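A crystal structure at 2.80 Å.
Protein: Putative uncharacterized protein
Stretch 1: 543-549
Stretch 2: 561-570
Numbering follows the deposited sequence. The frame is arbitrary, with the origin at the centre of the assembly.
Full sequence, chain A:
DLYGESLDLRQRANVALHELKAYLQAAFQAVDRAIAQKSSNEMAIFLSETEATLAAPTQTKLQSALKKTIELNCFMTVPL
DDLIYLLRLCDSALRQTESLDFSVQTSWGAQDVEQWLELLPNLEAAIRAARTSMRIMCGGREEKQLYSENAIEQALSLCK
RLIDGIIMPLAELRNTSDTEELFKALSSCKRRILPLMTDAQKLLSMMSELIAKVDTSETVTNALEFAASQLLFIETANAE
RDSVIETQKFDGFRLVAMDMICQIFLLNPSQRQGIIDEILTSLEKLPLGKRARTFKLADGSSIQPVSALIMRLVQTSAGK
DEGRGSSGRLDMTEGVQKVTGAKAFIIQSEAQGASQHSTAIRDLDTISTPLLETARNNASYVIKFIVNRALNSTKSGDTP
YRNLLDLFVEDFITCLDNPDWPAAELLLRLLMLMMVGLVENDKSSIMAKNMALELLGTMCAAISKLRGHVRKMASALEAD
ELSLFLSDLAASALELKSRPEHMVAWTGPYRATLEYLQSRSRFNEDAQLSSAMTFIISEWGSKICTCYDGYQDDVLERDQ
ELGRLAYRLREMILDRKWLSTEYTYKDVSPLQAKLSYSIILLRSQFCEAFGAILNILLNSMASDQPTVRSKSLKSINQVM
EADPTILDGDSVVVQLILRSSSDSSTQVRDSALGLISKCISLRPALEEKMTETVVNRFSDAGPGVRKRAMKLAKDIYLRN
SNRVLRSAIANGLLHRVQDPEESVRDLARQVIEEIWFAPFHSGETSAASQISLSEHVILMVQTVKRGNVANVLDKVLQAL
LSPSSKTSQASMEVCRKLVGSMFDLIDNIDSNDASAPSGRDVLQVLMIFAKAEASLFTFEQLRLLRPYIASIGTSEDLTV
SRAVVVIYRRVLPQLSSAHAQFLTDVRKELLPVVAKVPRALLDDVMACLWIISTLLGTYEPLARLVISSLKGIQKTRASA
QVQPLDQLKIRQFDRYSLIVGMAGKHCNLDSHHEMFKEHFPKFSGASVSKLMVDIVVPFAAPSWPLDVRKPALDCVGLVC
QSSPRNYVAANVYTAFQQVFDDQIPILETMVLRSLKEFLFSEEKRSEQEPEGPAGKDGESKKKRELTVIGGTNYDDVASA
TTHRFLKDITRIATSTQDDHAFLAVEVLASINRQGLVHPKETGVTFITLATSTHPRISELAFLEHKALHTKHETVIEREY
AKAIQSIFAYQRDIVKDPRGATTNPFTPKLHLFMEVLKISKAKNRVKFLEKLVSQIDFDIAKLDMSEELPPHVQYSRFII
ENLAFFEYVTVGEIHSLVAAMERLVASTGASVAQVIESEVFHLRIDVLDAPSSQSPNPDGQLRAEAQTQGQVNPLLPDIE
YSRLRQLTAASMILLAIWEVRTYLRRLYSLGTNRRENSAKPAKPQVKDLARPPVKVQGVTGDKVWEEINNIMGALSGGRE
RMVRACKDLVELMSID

Stretch 1, residues 543-549: KICTCYD
Stretch 2 (561-570) ELGRLAYRLR

No hydrogen bond or salt bridge joins these two helical stretches; one isoleucine, Ile544, carries most of the first helix's share of the contact by reaching four residues of the second. The pair illustrates a general principle: neighbouring antiparallel helices can meet through apolar side-chain packing without polar bonds between them, since the helical backbone hydrogen bonds run within each helix.

Both segments, 543-549 and 561-570, lie within longer helices. Their phi/psi values stay close to -60/-45, relaxing to -78/-11 at Asp549, and the i to i-4 hydrogen bonds are regular: Tyr548 N donates to Ile544 O at 2.9 Å, and Ala566 N to Leu562 O at 2.9 Å. The axes run nearly antiparallel, at 156° between N-to-C directions (signed crossing angle -156°), and approach to 10.1 Å. Register is set by Tyr548 and Leu562, whose CA atoms are 6.9 Å apart. Moving toward the N terminus of the first helix therefore means moving toward the C terminus of the second, so that Ile544 meets Leu565 and Leu569. The buried surface is modest, 306 Å² over both sides.

Ile544 points toward the partner with chi1 m and chi2 t (-68°, 161°). Its CD1 sits 3.5 Å from Leu569 CG and 3.8 Å from Leu565 CB, while its CG2 lies 4.0 Å from Leu562 O and 4.3 Å from Leu562 CD2. The carbonyl contact is simple packing, since a methyl group offers no conventional donor and that oxygen already accepts from Ala566 N. Leu565 takes m,t (-73°, 166°); Leu569 departs from the usual wells at chi1 -93°, with chi2 m at -67°.

Leu562, m,t at -75° and 167°, is the counterpart on the second helix. Its CD2 packs 4.0 Å from Cys547 SG, with Cys547 chi1 t (169°), and its CD1 lies 4.0 Å from Tyr548 CD2. Tyr548 adopts chi1 t (177°) and chi2 -85°, presenting its ring edge to that methyl, while its hydroxyl is hydrogen-bonded elsewhere in the structure.

Charge is kept away from this apolar seam. Along the second helix, Glu561 (t,p; chi3 15°) pairs with Arg564 (m,t,t) one turn on: Arg564 NH1 and Glu561 OE1 form a salt bridge at 3.1 Å, although the 120° donor angle makes its hydrogen bond weak. Arg568 (m,t,t), a further turn along, adds a long salt bridge, NH1 to Glu561 OE2 at 4.0 Å.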

# COMPACT_ATOMS: atom_id res chain seq x y z
N LYS A 543 -13.02 16.30 -33.91
CA LYS A 543 -13.97 16.30 -32.80
C LYS A 543 -15.34 16.79 -33.24
O LYS A 543 -16.36 16.30 -32.74
CB LYS A 543 -13.44 17.15 -31.65
CG LYS A 543 -12.29 16.51 -30.89
CD LYS A 543 -12.74 15.27 -30.12
CE LYS A 543 -11.58 14.58 -29.43
NZ LYS A 543 -12.02 13.34 -28.73
N ILE A 544 -15.39 17.74 -34.18
CA ILE A 544 -16.67 18.11 -34.78
C ILE A 544 -17.34 16.89 -35.39
O ILE A 544 -18.51 16.59 -35.12
CB ILE A 544 -16.46 19.23 -35.82
CG1 ILE A 544 -16.05 20.52 -35.13
CG2 ILE A 544 -17.73 19.46 -36.64
CD1 ILE A 544 -15.40 21.52 -36.06
N CYS A 545 -16.59 16.15 -36.21
CA CYS A 545 -17.16 14.97 -36.86
C CYS A 545 -17.66 13.95 -35.84
O CYS A 545 -18.76 13.42 -35.96
CB CYS A 545 -16.13 14.34 -37.80
SG CYS A 545 -15.68 15.39 -39.18
N THR A 546 -16.85 13.67 -34.81
CA THR A 546 -17.26 12.71 -33.80
C THR A 546 -18.52 13.18 -33.07
O THR A 546 -19.43 12.39 -32.82
CB THR A 546 -16.13 12.47 -32.80
OG1 THR A 546 -15.04 11.81 -33.46
CG2 THR A 546 -16.59 11.61 -31.62
N CYS A 547 -18.57 14.46 -32.72
CA CYS A 547 -19.75 15.01 -32.07
C CYS A 547 -20.99 14.80 -32.92
O CYS A 547 -22.01 14.29 -32.44
CB CYS A 547 -19.53 16.50 -31.78
SG CYS A 547 -21.00 17.41 -31.26
N TYR A 548 -20.92 15.18 -34.20
CA TYR A 548 -22.09 15.04 -35.07
C TYR A 548 -22.48 13.58 -35.25
O TYR A 548 -23.67 13.24 -35.28
CB TYR A 548 -21.81 15.70 -36.42
CG TYR A 548 -22.93 15.56 -37.42
CD1 TYR A 548 -23.04 14.43 -38.22
CD2 TYR A 548 -23.87 16.57 -37.58
CE1 TYR A 548 -24.06 14.31 -39.14
CE2 TYR A 548 -24.89 16.45 -38.50
CZ TYR A 548 -24.98 15.32 -39.28
OH TYR A 548 -25.99 15.19 -40.20
N ASP A 549 -21.49 12.69 -35.39
CA ASP A 549 -21.77 11.28 -35.63
C ASP A 549 -22.17 10.52 -34.37
O ASP A 549 -22.61 9.37 -34.48
CB ASP A 549 -20.54 10.60 -36.25
CG ASP A 549 -20.27 11.06 -37.67
OD1 ASP A 549 -21.23 11.49 -38.35
OD2 ASP A 549 -19.10 11.00 -38.10
N GLU A 561 -25.52 24.39 -36.94
CA GLU A 561 -24.28 24.95 -36.40
C GLU A 561 -23.11 24.02 -36.65
O GLU A 561 -22.02 24.46 -37.04
CB GLU A 561 -24.44 25.24 -34.91
CG GLU A 561 -23.18 25.76 -34.23
CD GLU A 561 -22.73 27.09 -34.80
OE1 GLU A 561 -23.52 27.74 -35.51
OE2 GLU A 561 -21.57 27.49 -34.54
N LEU A 562 -23.30 22.71 -36.43
CA LEU A 562 -22.23 21.76 -36.68
C LEU A 562 -21.84 21.73 -38.15
O LEU A 562 -20.67 21.51 -38.48
CB LEU A 562 -22.65 20.36 -36.22
CG LEU A 562 -22.65 20.15 -34.70
CD1 LEU A 562 -23.38 18.87 -34.34
CD2 LEU A 562 -21.22 20.12 -34.17
N GLY A 563 -22.79 21.96 -39.06
CA GLY A 563 -22.45 22.04 -40.47
C GLY A 563 -21.62 23.27 -40.78
O GLY A 563 -20.66 23.20 -41.55
N ARG A 564 -21.98 24.41 -40.19
CA ARG A 564 -21.16 25.61 -40.34
C ARG A 564 -19.74 25.36 -39.84
O ARG A 564 -18.76 25.69 -40.52
CB ARG A 564 -21.79 26.78 -39.59
CG ARG A 564 -23.20 27.12 -40.05
CD ARG A 564 -23.85 28.11 -39.10
NE ARG A 564 -25.31 28.08 -39.21
CZ ARG A 564 -26.14 28.62 -38.32
NH1 ARG A 564 -25.66 29.24 -37.25
NH2 ARG A 564 -27.45 28.54 -38.51
N LEU A 565 -19.61 24.76 -38.66
CA LEU A 565 -18.29 24.42 -38.15
C LEU A 565 -17.56 23.48 -39.11
O LEU A 565 -16.34 23.57 -39.27
CB LEU A 565 -18.41 23.77 -36.77
CG LEU A 565 -18.77 24.70 -35.61
CD1 LEU A 565 -19.17 23.90 -34.38
CD2 LEU A 565 -17.60 25.62 -35.28
N ALA A 566 -18.30 22.57 -39.75
CA ALA A 566 -17.67 21.65 -40.69
C ALA A 566 -17.07 22.40 -41.87
O ALA A 566 -15.89 22.22 -42.21
CB ALA A 566 -18.70 20.62 -41.17
N TYR A 567 -17.86 23.27 -42.50
CA TYR A 567 -17.34 24.07 -43.60
C TYR A 567 -16.14 24.90 -43.15
O TYR A 567 -15.07 24.85 -43.77
CB TYR A 567 -18.44 24.98 -44.15
CG TYR A 567 -17.95 25.99 -45.17
CD1 TYR A 567 -17.82 25.65 -46.51
CD2 TYR A 567 -17.61 27.29 -44.78
CE1 TYR A 567 -17.36 26.57 -47.44
CE2 TYR A 567 -17.15 28.21 -45.71
CZ TYR A 567 -17.03 27.85 -47.03
OH TYR A 567 -16.58 28.77 -47.95
N ARG A 568 -16.30 25.66 -42.07
CA ARG A 568 -15.23 26.51 -41.58
C ARG A 568 -13.95 25.73 -41.37
O ARG A 568 -12.89 26.08 -41.91
CB ARG A 568 -15.66 27.19 -40.28
CG ARG A 568 -16.80 28.17 -40.45
CD ARG A 568 -17.38 28.60 -39.11
NE ARG A 568 -18.59 29.39 -39.27
CZ ARG A 568 -19.39 29.75 -38.28
NH1 ARG A 568 -19.12 29.39 -37.03
NH2 ARG A 568 -20.47 30.48 -38.53
N LEU A 569 -14.01 24.64 -40.60
CA LEU A 569 -12.81 23.87 -40.30
C LEU A 569 -12.21 23.25 -41.56
O LEU A 569 -10.99 23.11 -41.65
CB LEU A 569 -13.11 22.79 -39.27
CG LEU A 569 -12.84 23.19 -37.82
CD1 LEU A 569 -11.35 23.38 -37.57
CD2 LEU A 569 -13.62 24.45 -37.44
N ARG A 570 -13.05 22.88 -42.53
CA ARG A 570 -12.51 22.39 -43.80
C ARG A 570 -11.68 23.48 -44.48
O ARG A 570 -10.53 23.25 -44.87
CB ARG A 570 -13.66 21.93 -44.70
CG ARG A 570 -13.23 21.06 -45.88
CD ARG A 570 -13.51 21.75 -47.20
NE ARG A 570 -14.93 22.03 -47.38
CZ ARG A 570 -15.43 22.78 -48.36
NH1 ARG A 570 -14.63 23.34 -49.26
NH2 ARG A 570 -16.74 22.97 -48.44